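Local coordinates for protein probable dipeptidase (Pseudomonas aeruginosa, PDB 3B40) that probably acts as a metallodipeptidase of the M19 (membrane dipeptidase) family, hydrolysing dipeptides, and is built on a TIM-barrel-type fold, at residues Asp43-Gly46 against Leu50-Val53; Met214-Leu219 against Asp249-Leu254; Arg272-Pro277 against Glu295-Ala300. The protein carries 11 engineered substitutions. All blocks are in the same frame, centred on the assembly; numbering follows the deposited sequence.

Contact 1 (Asp43-Gly46 against Leu50-Val53)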
ATOM      1  N   ASP A  43       8.906  -0.152 -20.665  1.00 27.06           N
ATOM      2  CA  ASP A  43       9.086   1.073 -21.463  1.00 28.06           C
ATOM      3  C   ASP A  43       8.000   1.235 -22.535  1.00 28.01           C
ATOM      4  O   ASP A  43       8.194   1.952 -23.505  1.00 28.26           O
ATOM      5  CB  ASP A  43      10.475   1.086 -22.096  1.00 27.40           C
ATOM      6  CG  ASP A  43      10.651  -0.016 -23.150  1.00 27.64           C
ATOM      7  OD1 ASP A  43      10.114  -1.130 -22.962  1.00 26.09           O
ATOM      8  OD2 ASP A  43      11.328   0.249 -24.170  1.00 26.85           O
ATOM      9  N   LYS A  44       6.855   0.570 -22.352  1.00 28.00           N
ATOM     10  CA  LYS A  44       5.759   0.683 -23.293  1.00 28.44           C
ATOM     11  C   LYS A  44       4.472   1.073 -22.585  1.00 28.35           C
ATOM     12  O   LYS A  44       4.359   0.869 -21.386  1.00 27.69           O
ATOM     13  CB  LYS A  44       5.581  -0.627 -24.075  1.00 29.02           C
ATOM     14  CG  LYS A  44       6.689  -0.860 -25.111  1.00 30.40           C
ATOM     15  CD  LYS A  44       6.334  -2.028 -26.017  1.00 34.17           C
ATOM     16  CE  LYS A  44       7.325  -2.181 -27.174  1.00 34.62           C
ATOM     17  NZ  LYS A  44       7.032  -3.430 -27.969  1.00 35.77           N
ATOM     18  N   ASP A  45       3.516   1.623 -23.338  1.00 27.82           N
ATOM     19  CA  ASP A  45       2.190   1.984 -22.832  1.00 27.57           C
ATOM     20  C   ASP A  45       1.383   0.691 -22.700  1.00 27.47           C
ATOM     21  O   ASP A  45       0.534   0.374 -23.552  1.00 27.07           O
ATOM     22  CB  ASP A  45       1.512   2.973 -23.806  1.00 28.14           C
ATOM     23  CG  ASP A  45       0.289   3.679 -23.206  1.00 29.67           C
ATOM     24  OD1 ASP A  45      -0.000   3.490 -22.008  1.00 27.34           O
ATOM     25  OD2 ASP A  45      -0.408   4.419 -23.955  1.00 31.32           O
ATOM     26  N   GLY A  46       1.648  -0.048 -21.616  1.00 26.68           N
ATOM     27  CA  GLY A  46       1.123  -1.394 -21.441  1.00 25.29           C
ATOM     28  C   GLY A  46      -0.215  -1.574 -20.745  1.00 24.56           C
ATOM     29  O   GLY A  46      -0.990  -0.617 -20.573  1.00 24.51           O
ATOM     30  N   LEU A  50       1.240   0.987 -14.215  1.00 15.38           N
ATOM     31  CA  LEU A  50       2.521   1.668 -14.222  1.00 15.28           C
ATOM     32  C   LEU A  50       3.428   1.196 -15.384  1.00 16.24           C
ATOM     33  O   LEU A  50       3.686  -0.008 -15.555  1.00 15.61           O
ATOM     34  CB  LEU A  50       3.261   1.472 -12.886  1.00 14.25           C
ATOM     35  CG  LEU A  50       4.767   1.842 -12.828  1.00 13.13           C
ATOM     36  CD1 LEU A  50       5.088   3.388 -12.912  1.00 14.72           C
ATOM     37  CD2 LEU A  50       5.506   1.196 -11.649  1.00 15.62           C
ATOM     38  N   ASP A  51       3.973   2.165 -16.103  1.00 17.22           N
ATOM     39  CA  ASP A  51       5.104   1.934 -17.034  1.00 18.44           C
ATOM     40  C   ASP A  51       5.816   3.257 -17.260  1.00 18.30           C
ATOM     41  O   ASP A  51       5.357   4.275 -16.764  1.00 17.73           O
ATOM     42  CB  ASP A  51       4.638   1.305 -18.353  1.00 18.18           C
ATOM     43  CG  ASP A  51       3.444   2.024 -18.951  1.00 19.73           C
ATOM     44  OD1 ASP A  51       3.600   3.205 -19.385  1.00 21.83           O
ATOM     45  OD2 ASP A  51       2.353   1.392 -19.021  1.00 18.47           O
ATOM     46  N   LEU A  52       6.931   3.258 -17.998  1.00 19.09           N
ATOM     47  CA  LEU A  52       7.687   4.501 -18.156  1.00 19.35           C
ATOM     48  C   LEU A  52       6.957   5.549 -19.009  1.00 19.05           C
ATOM     49  O   LEU A  52       7.117   6.741 -18.808  1.00 19.36           O
ATOM     50  CB  LEU A  52       9.115   4.237 -18.643  1.00 20.01           C
ATOM     51  CG  LEU A  52      10.043   3.394 -17.746  1.00 20.25           C
ATOM     52  CD1 LEU A  52      11.351   3.093 -18.489  1.00 21.96           C
ATOM     53  CD2 LEU A  52      10.337   4.040 -16.407  1.00 20.31           C
ATOM     54  N   VAL A  53       6.147   5.081 -19.951  1.00 19.23           N
ATOM     55  CA  VAL A  53       5.307   5.946 -20.784  1.00 18.59           C
ATOM     56  C   VAL A  53       4.221   6.673 -19.982  1.00 18.24           C
ATOM     57  O   VAL A  53       4.091   7.912 -20.061  1.00 16.81           O
ATOM     58  CB  VAL A  53       4.661   5.146 -21.954  1.00 18.81           C
ATOM     59  CG1 VAL A  53       3.733   6.059 -22.798  1.00 19.74           C
ATOM     60  CG2 VAL A  53       5.755   4.525 -22.848  1.00 19.33           C
TER

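Contact 2 (Met214-Leu219 against Asp249-Leu254)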
ATOM      1  N   MET A 214      -1.123  -3.835   9.180  1.00 11.69           N
ATOM      2  CA  MET A 214      -0.875  -4.367  10.516  1.00 12.02           C
ATOM      3  C   MET A 214      -2.117  -4.191  11.400  1.00 12.23           C
ATOM      4  O   MET A 214      -2.816  -3.198  11.279  1.00 12.82           O
ATOM      5  CB  MET A 214       0.299  -3.589  11.153  1.00 11.26           C
ATOM      6  CG  MET A 214       1.690  -3.917  10.519  1.00 13.95           C
ATOM      7  SD  MET A 214       3.144  -3.080  11.249  1.00 11.86           S
ATOM      8  CE  MET A 214       3.433  -4.015  12.732  1.00 18.10           C
ATOM      9  N   SER A 215      -2.368  -5.133  12.311  1.00 13.16           N
ATOM     10  CA  SER A 215      -3.434  -5.000  13.308  1.00 12.94           C
ATOM     11  C   SER A 215      -3.217  -3.731  14.169  1.00 13.13           C
ATOM     12  O   SER A 215      -2.100  -3.151  14.205  1.00 13.98           O
ATOM     13  CB  SER A 215      -3.490  -6.258  14.193  1.00 13.78           C
ATOM     14  OG  SER A 215      -2.511  -6.179  15.199  1.00 12.86           O
ATOM     15  N   THR A 216      -4.272  -3.290  14.838  1.00 12.86           N
ATOM     16  CA  THR A 216      -4.197  -2.119  15.719  1.00 13.04           C
ATOM     17  C   THR A 216      -3.220  -2.275  16.867  1.00 12.61           C
ATOM     18  O   THR A 216      -2.440  -1.359  17.140  1.00 12.13           O
ATOM     19  CB  THR A 216      -5.580  -1.718  16.244  1.00 13.34           C
ATOM     20  OG1 THR A 216      -6.353  -1.272  15.116  1.00 15.06           O
ATOM     21  CG2 THR A 216      -5.470  -0.545  17.274  1.00 11.65           C
ATOM     22  N   LYS A 217      -3.246  -3.429  17.523  1.00 12.55           N
ATOM     23  CA  LYS A 217      -2.291  -3.691  18.600  1.00 13.46           C
ATOM     24  C   LYS A 217      -0.843  -3.717  18.147  1.00 13.33           C
ATOM     25  O   LYS A 217       0.040  -3.304  18.900  1.00 13.77           O
ATOM     26  CB  LYS A 217      -2.614  -5.003  19.313  1.00 13.59           C
ATOM     27  CG  LYS A 217      -3.822  -4.892  20.236  1.00 16.17           C
ATOM     28  CD  LYS A 217      -4.272  -6.300  20.670  1.00 20.07           C
ATOM     29  CE  LYS A 217      -5.656  -6.250  21.337  1.00 24.70           C
ATOM     30  NZ  LYS A 217      -5.659  -5.316  22.510  1.00 26.88           N
ATOM     31  N   ALA A 218      -0.596  -4.205  16.934  1.00 13.07           N
ATOM     32  CA  ALA A 218       0.769  -4.307  16.432  1.00 12.54           C
ATOM     33  C   ALA A 218       1.272  -2.911  16.101  1.00 13.06           C
ATOM     34  O   ALA A 218       2.412  -2.581  16.407  1.00 11.52           O
ATOM     35  CB  ALA A 218       0.822  -5.181  15.233  1.00 12.47           C
ATOM     36  N   LEU A 219       0.400  -2.111  15.489  1.00 13.48           N
ATOM     37  CA  LEU A 219       0.666  -0.698  15.256  1.00 13.77           C
ATOM     38  C   LEU A 219       1.041  -0.026  16.570  1.00 14.45           C
ATOM     39  O   LEU A 219       2.013   0.710  16.612  1.00 12.85           O
ATOM     40  CB  LEU A 219      -0.565   0.006  14.681  1.00 13.70           C
ATOM     41  CG  LEU A 219      -0.363   1.435  14.156  1.00 15.17           C
ATOM     42  CD1 LEU A 219      -1.313   1.737  12.982  1.00 14.89           C
ATOM     43  CD2 LEU A 219      -0.457   2.513  15.250  1.00 16.39           C
ATOM     44  N   ASP A 249      -8.759   7.438  14.442  1.00 12.45           N
ATOM     45  CA  ASP A 249      -8.080   8.732  14.752  1.00 14.01           C
ATOM     46  C   ASP A 249      -6.873   8.522  15.647  1.00 14.04           C
ATOM     47  O   ASP A 249      -5.816   9.097  15.398  1.00 14.41           O
ATOM     48  CB  ASP A 249      -9.050   9.714  15.426  1.00 13.55           C
ATOM     49  CG  ASP A 249     -10.136  10.210  14.492  1.00 14.48           C
ATOM     50  OD1 ASP A 249     -10.267   9.741  13.327  1.00 13.37           O
ATOM     51  OD2 ASP A 249     -10.856  11.127  14.928  1.00 18.03           O
ATOM     52  N   HIS A 250      -7.010   7.653  16.654  1.00 14.62           N
ATOM     53  CA  HIS A 250      -5.904   7.378  17.580  1.00 14.87           C
ATOM     54  C   HIS A 250      -4.667   6.735  16.907  1.00 15.38           C
ATOM     55  O   HIS A 250      -3.534   7.071  17.227  1.00 13.34           O
ATOM     56  CB  HIS A 250      -6.374   6.533  18.765  1.00 16.46           C
ATOM     57  CG  HIS A 250      -5.293   6.299  19.784  1.00 19.29           C
ATOM     58  ND1 HIS A 250      -4.609   5.106  19.877  1.00 18.11           N
ATOM     59  CD2 HIS A 250      -4.755   7.119  20.720  1.00 20.61           C
ATOM     60  CE1 HIS A 250      -3.697   5.199  20.827  1.00 21.49           C
ATOM     61  NE2 HIS A 250      -3.767   6.408  21.356  1.00 22.86           N
ATOM     62  N   GLU A 251      -4.893   5.805  15.973  1.00 15.42           N
ATOM     63  CA  GLU A 251      -3.788   5.204  15.213  1.00 15.59           C
ATOM     64  C   GLU A 251      -3.028   6.270  14.402  1.00 15.06           C
ATOM     65  O   GLU A 251      -1.783   6.298  14.385  1.00 15.65           O
ATOM     66  CB  GLU A 251      -4.313   4.094  14.287  1.00 14.88           C
ATOM     67  CG  GLU A 251      -4.702   2.831  15.047  1.00 17.24           C
ATOM     68  CD  GLU A 251      -5.377   1.778  14.180  1.00 16.12           C
ATOM     69  OE1 GLU A 251      -6.473   2.032  13.602  1.00 19.87           O
ATOM     70  OE2 GLU A 251      -4.829   0.674  14.100  1.00 17.79           O
ATOM     71  N   MET A 252      -3.784   7.150  13.759  1.00 14.93           N
ATOM     72  CA  MET A 252      -3.258   8.335  13.058  1.00 14.58           C
ATOM     73  C   MET A 252      -2.430   9.232  13.981  1.00 14.23           C
ATOM     74  O   MET A 252      -1.344   9.691  13.610  1.00 13.30           O
ATOM     75  CB  MET A 252      -4.410   9.159  12.426  1.00 14.72           C
ATOM     76  CG  MET A 252      -5.169   8.544  11.216  1.00 17.57           C
ATOM     77  SD  MET A 252      -6.579   9.579  10.552  1.00 16.90           S
ATOM     78  CE  MET A 252      -7.775   8.299  10.692  1.00 19.08           C
ATOM     79  N   GLN A 253      -2.916   9.474  15.198  1.00 14.82           N
ATOM     80  CA  GLN A 253      -2.162  10.313  16.143  1.00 14.06           C
ATOM     81  C   GLN A 253      -0.809   9.682  16.483  1.00 13.45           C
ATOM     82  O   GLN A 253       0.189  10.377  16.588  1.00 12.85           O
ATOM     83  CB  GLN A 253      -2.954  10.548  17.427  1.00 13.91           C
ATOM     84  CG  GLN A 253      -4.068  11.621  17.305  1.00 18.16           C
ATOM     85  CD  GLN A 253      -3.533  12.960  16.789  1.00 22.72           C
ATOM     86  OE1 GLN A 253      -2.713  13.615  17.461  1.00 23.16           O
ATOM     87  NE2 GLN A 253      -3.990  13.366  15.591  1.00 21.17           N
ATOM     88  N   LEU A 254      -0.795   8.372  16.688  1.00 12.78           N
ATOM     89  CA  LEU A 254       0.443   7.647  16.930  1.00 12.89           C
ATOM     90  C   LEU A 254       1.480   7.813  15.815  1.00 12.80           C
ATOM     91  O   LEU A 254       2.692   7.930  16.085  1.00 13.07           O
ATOM     92  CB  LEU A 254       0.162   6.165  17.178  1.00 12.78           C
ATOM     93  CG  LEU A 254      -0.509   5.841  18.521  1.00 13.99           C
ATOM     94  CD1 LEU A 254      -0.738   4.326  18.644  1.00 15.51           C
ATOM     95  CD2 LEU A 254       0.293   6.373  19.733  1.00 11.55           C
TER
HETATM   96  O   HOH W   1      -3.835  -0.614  12.002  1.00 26.13           O

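Contact 3 (Arg272-Pro277 against Glu295-Ala300)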
ATOM      1  N   ARG A 272     -15.352   4.599  -0.114  1.00 15.70           N
ATOM      2  CA  ARG A 272     -16.809   4.630  -0.156  1.00 16.54           C
ATOM      3  C   ARG A 272     -17.393   3.302   0.361  1.00 16.15           C
ATOM      4  O   ARG A 272     -17.024   2.249  -0.161  1.00 16.19           O
ATOM      5  CB  ARG A 272     -17.270   4.845  -1.591  1.00 15.96           C
ATOM      6  CG  ARG A 272     -18.780   4.896  -1.735  1.00 19.50           C
ATOM      7  CD  ARG A 272     -19.203   4.904  -3.195  1.00 17.32           C
ATOM      8  NE  ARG A 272     -18.972   6.198  -3.807  1.00 21.16           N
ATOM      9  CZ  ARG A 272     -19.193   6.459  -5.090  1.00 22.32           C
ATOM     10  NH1 ARG A 272     -19.651   5.497  -5.872  1.00 22.90           N
ATOM     11  NH2 ARG A 272     -18.940   7.674  -5.593  1.00 23.24           N
ATOM     12  N   PRO A 273     -18.307   3.354   1.361  1.00 16.55           N
ATOM     13  CA  PRO A 273     -19.014   2.153   1.839  1.00 17.48           C
ATOM     14  C   PRO A 273     -19.819   1.489   0.699  1.00 18.15           C
ATOM     15  O   PRO A 273     -20.369   2.190  -0.132  1.00 19.32           O
ATOM     16  CB  PRO A 273     -19.975   2.685   2.920  1.00 17.49           C
ATOM     17  CG  PRO A 273     -19.534   4.076   3.230  1.00 18.17           C
ATOM     18  CD  PRO A 273     -18.686   4.576   2.101  1.00 16.63           C
ATOM     19  N   LEU A 274     -19.868   0.163   0.661  1.00 18.53           N
ATOM     20  CA  LEU A 274     -20.574  -0.549  -0.403  1.00 19.23           C
ATOM     21  C   LEU A 274     -22.038  -0.127  -0.468  1.00 19.90           C
ATOM     22  O   LEU A 274     -22.712  -0.009   0.569  1.00 20.32           O
ATOM     23  CB  LEU A 274     -20.481  -2.065  -0.194  1.00 18.98           C
ATOM     24  CG  LEU A 274     -19.083  -2.709  -0.248  1.00 19.09           C
ATOM     25  CD1 LEU A 274     -19.171  -4.203   0.089  1.00 18.73           C
ATOM     26  CD2 LEU A 274     -18.377  -2.525  -1.582  1.00 19.06           C
ATOM     27  N   SER A 275     -22.508   0.138  -1.686  1.00 20.77           N
ATOM     28  CA  SER A 275     -23.903   0.514  -1.943  1.00 21.36           C
ATOM     29  C   SER A 275     -24.847  -0.634  -1.621  1.00 21.99           C
ATOM     30  O   SER A 275     -24.447  -1.803  -1.655  1.00 22.59           O
ATOM     31  CB  SER A 275     -24.085   0.933  -3.398  1.00 20.88           C
ATOM     32  OG  SER A 275     -23.823  -0.154  -4.267  1.00 21.10           O
ATOM     33  N   LYS A 276     -26.100  -0.301  -1.311  1.00 23.05           N
ATOM     34  CA  LYS A 276     -27.100  -1.319  -0.947  1.00 24.24           C
ATOM     35  C   LYS A 276     -27.283  -2.446  -1.978  1.00 24.36           C
ATOM     36  O   LYS A 276     -27.366  -3.628  -1.588  1.00 24.02           O
ATOM     37  CB  LYS A 276     -28.448  -0.680  -0.553  1.00 24.34           C
ATOM     38  CG  LYS A 276     -29.379  -1.625   0.201  1.00 26.73           C
ATOM     39  CD  LYS A 276     -28.654  -2.254   1.394  1.00 29.57           C
ATOM     40  CE  LYS A 276     -29.622  -2.654   2.512  1.00 30.57           C
ATOM     41  NZ  LYS A 276     -30.216  -3.991   2.287  1.00 32.68           N
ATOM     42  N   PRO A 277     -27.346  -2.106  -3.299  1.00 24.63           N
ATOM     43  CA  PRO A 277     -27.457  -3.212  -4.276  1.00 24.58           C
ATOM     44  C   PRO A 277     -26.344  -4.255  -4.188  1.00 24.61           C
ATOM     45  O   PRO A 277     -26.572  -5.438  -4.475  1.00 24.63           O
ATOM     46  CB  PRO A 277     -27.414  -2.493  -5.636  1.00 24.62           C
ATOM     47  CG  PRO A 277     -27.975  -1.126  -5.334  1.00 24.68           C
ATOM     48  CD  PRO A 277     -27.392  -0.790  -3.971  1.00 24.77           C
ATOM     49  N   GLU A 295     -22.831  -7.955   9.037  1.00 25.84           N
ATOM     50  CA  GLU A 295     -22.856  -6.854  10.010  1.00 26.75           C
ATOM     51  C   GLU A 295     -21.558  -6.106   9.842  1.00 26.11           C
ATOM     52  O   GLU A 295     -20.518  -6.529  10.359  1.00 27.07           O
ATOM     53  CB  GLU A 295     -22.886  -7.356  11.443  1.00 27.21           C
ATOM     54  CG  GLU A 295     -24.245  -7.275  12.115  1.00 33.10           C
ATOM     55  CD  GLU A 295     -24.756  -8.646  12.477  1.00 37.85           C
ATOM     56  OE1 GLU A 295     -23.940  -9.472  12.956  1.00 39.16           O
ATOM     57  OE2 GLU A 295     -25.965  -8.905  12.298  1.00 41.21           O
ATOM     58  N   GLY A 296     -21.589  -5.031   9.079  1.00 25.13           N
ATOM     59  CA  GLY A 296     -20.377  -4.258   8.828  1.00 23.30           C
ATOM     60  C   GLY A 296     -19.642  -4.808   7.623  1.00 22.04           C
ATOM     61  O   GLY A 296     -19.991  -5.865   7.072  1.00 21.56           O
ATOM     62  N   LEU A 297     -18.588  -4.105   7.231  1.00 20.10           N
ATOM     63  CA  LEU A 297     -18.014  -4.337   5.903  1.00 19.57           C
ATOM     64  C   LEU A 297     -16.801  -5.252   5.862  1.00 18.52           C
ATOM     65  O   LEU A 297     -16.339  -5.593   4.780  1.00 17.81           O
ATOM     66  CB  LEU A 297     -17.684  -2.994   5.238  1.00 18.29           C
ATOM     67  CG  LEU A 297     -18.879  -2.149   4.825  1.00 19.51           C
ATOM     68  CD1 LEU A 297     -18.399  -0.747   4.398  1.00 14.96           C
ATOM     69  CD2 LEU A 297     -19.616  -2.846   3.685  1.00 14.45           C
ATOM     70  N   ASP A 298     -16.279  -5.647   7.028  1.00 17.96           N
ATOM     71  CA  ASP A 298     -15.027  -6.396   7.051  1.00 16.46           C
ATOM     72  C   ASP A 298     -15.100  -7.716   6.275  1.00 17.33           C
ATOM     73  O   ASP A 298     -14.148  -8.095   5.574  1.00 15.52           O
ATOM     74  CB  ASP A 298     -14.576  -6.651   8.480  1.00 17.57           C
ATOM     75  CG  ASP A 298     -14.171  -5.391   9.199  1.00 17.14           C
ATOM     76  OD1 ASP A 298     -13.379  -4.598   8.663  1.00 16.32           O
ATOM     77  OD2 ASP A 298     -14.634  -5.200  10.329  1.00 24.67           O
ATOM     78  N   TYR A 299     -16.236  -8.402   6.396  1.00 17.47           N
ATOM     79  CA  TYR A 299     -16.432  -9.688   5.726  1.00 17.54           C
ATOM     80  C   TYR A 299     -17.142  -9.543   4.384  1.00 17.88           C
ATOM     81  O   TYR A 299     -17.443 -10.553   3.738  1.00 17.82           O
ATOM     82  CB  TYR A 299     -17.247 -10.639   6.610  1.00 18.15           C
ATOM     83  CG  TYR A 299     -16.630 -10.974   7.965  1.00 18.24           C
ATOM     84  CD1 TYR A 299     -15.269 -10.765   8.222  1.00 18.50           C
ATOM     85  CD2 TYR A 299     -17.415 -11.555   8.964  1.00 16.21           C
ATOM     86  CE1 TYR A 299     -14.727 -11.072   9.467  1.00 21.75           C
ATOM     87  CE2 TYR A 299     -16.891 -11.881  10.206  1.00 19.74           C
ATOM     88  CZ  TYR A 299     -15.557 -11.640  10.451  1.00 20.14           C
ATOM     89  OH  TYR A 299     -15.057 -11.972  11.663  1.00 22.66           O
ATOM     90  N   ALA A 300     -17.442  -8.295   4.006  1.00 17.26           N
ATOM     91  CA  ALA A 300     -18.028  -7.971   2.719  1.00 17.56           C
ATOM     92  C   ALA A 300     -16.910  -7.840   1.704  1.00 18.10           C
ATOM     93  O   ALA A 300     -17.083  -8.194   0.533  1.00 18.85           O
ATOM     94  CB  ALA A 300     -18.800  -6.655   2.787  1.00 16.49           C
TER

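Contact 1 (Asp43-Gly46 against Leu50-Val53)
Carboxylate oxygen OD2 of D51 is held by two groups: the backbone N of G46 donates to it, and NZ of K54, which follows directly on segment 50-53, makes a salt bridge with it. The G46 N to D51 OD2 bond is 3.1 Å long and moderately bent, 148° at the hydrogen. Its donor sits well above the carboxylate plane, about 60° out of it. D51 also occupies the N-cap of helix 52-58, and its side chain accepts a backbone NH of the helix's first turn. With CG tucked between backbone N and carbonyl carbon (chi1 48°), the carboxylate can serve both the new helix and the loop folded against it. That loop and helix begin the crossover from strand 25-29 to strand 62-68, a beta-alpha-beta unit of the parallel sheet. Where the loop passes the helix start, OD1 of D45 lies 4.3 Å from OD2 of D51, a pairing of like charges probably made tolerable by K54, which bridges both carboxylates; R57 adds a second salt bridge to D45 OD1. V53 packs against the loop by van der Waals contact. Its CG2 lies against the loop backbone, 3.6 Å from O of D43 and 3.7 Å from N of D45, while CG1 meets CB of D45 at 3.9 Å. CD1 of L52 lies 4.2 Å from CB of D43, and the L52 side chain also touches F131 of strand 131-138.

Contact 2 (Met214-Leu219 against Asp249-Leu254)
T216 and E251, each in the first turn of its helix, bring the two backbones nearest, with 7.4 Å between T216 CA and E251 CA. Helix 216-225 starts after S215, the N-cap, whose OG accepts from the N of A218 at 3.3 Å. Toward this helix E251 stretches out beyond CG, so that its carboxylate lies beside the opening turn and meets the T216 side chain at about a right angle. The T216 hydroxyl donates to it: OG1 to E251 OE2 is 2.7 Å, with OG1 standing above the carboxylate plane, about 55° out of it. A water lies within bonding distance of both E251 OE2, at 2.7 Å, and O of M214, at 2.9 Å. The other oxygen, OE1, accepts from the backbone N of S248, just before helix 249-257. These helices belong to consecutive beta-alpha units of the TIM-type barrel: helix 216-225 leads into strand 230-235, and helix 249-257 follows that strand and leads into 261-265. Beyond the polar end the packing turns apolar. L219 puts CG anti to its backbone N (chi1 -170°), which sends its two methyls across to the neighbouring helix. CD1 rests alongside the E251 chain, 4.0 Å from E251 CB, and CD2 meets CD1 of L254 at 3.9 Å, the two leucines crossing at a slant. L254 also touches E220 and A223 of the same partner helix.

Contact 3 (Arg272-Pro277 against Glu295-Ala300)
L274 and L297 bring together the two ends of a helical excursion from the barrel: residues 272-275 lead into helix 276-288, and the loop after that helix contains residues 295-300. The whole excursion belongs to the long connection between the parallel strands 261-265 and 354-357. No hydrogen bond crosses this contact, which is made by apolar side chains. L297 splits its two methyls between neighbouring residues. CD1 sits by P273, 3.9 Å from its CA and 4.1 Å from its CB, whereas CD2 is turned to L274 and lies 3.9 Å from CD1 of that residue. Both leucines have CG anti to the carbonyl carbon (chi1 -63° in L274, -69° in L297), and their side chains meet at a slant. Helix 276-288 helps to close the cluster: L279 touches both leucines, and L282 touches L274 and A300. Polar bonds fasten the segments to other parts of the chain. R272 forms a salt bridge with E337, and OG of S275 bonds to E330, while OD1 of D298 takes the backbone N of K244. Within the loop, N of A300 donates to O of L297 at 3.0 Å; this local turn brings the A300 methyl round to the same leucine that L297 touches, with A300 CB 3.7 Å from L274 CD1.

Overall arrangement
The three contacts follow one another along the chain and none touches another. Contacts 2 and 3 are the nearest neighbours, their centres 22 Å apart and their closest atoms about 10 Å apart. Contact 1 stands off from both, 36 Å centre to centre from contact 2, which lies on the opposite side of the chain's centre, and 34 Å from contact 3. All three lie in connections between parallel strands of one barrel-type domain: contacts 1 and 3 each within one, contact 2 between helices of two consecutive ones. None includes the metal-binding residues H14, D389, E17, E20, D89 or H93. The L254 side chain of contact 2 is about 13 Å from a bound cadmium ion, too far for direct contact.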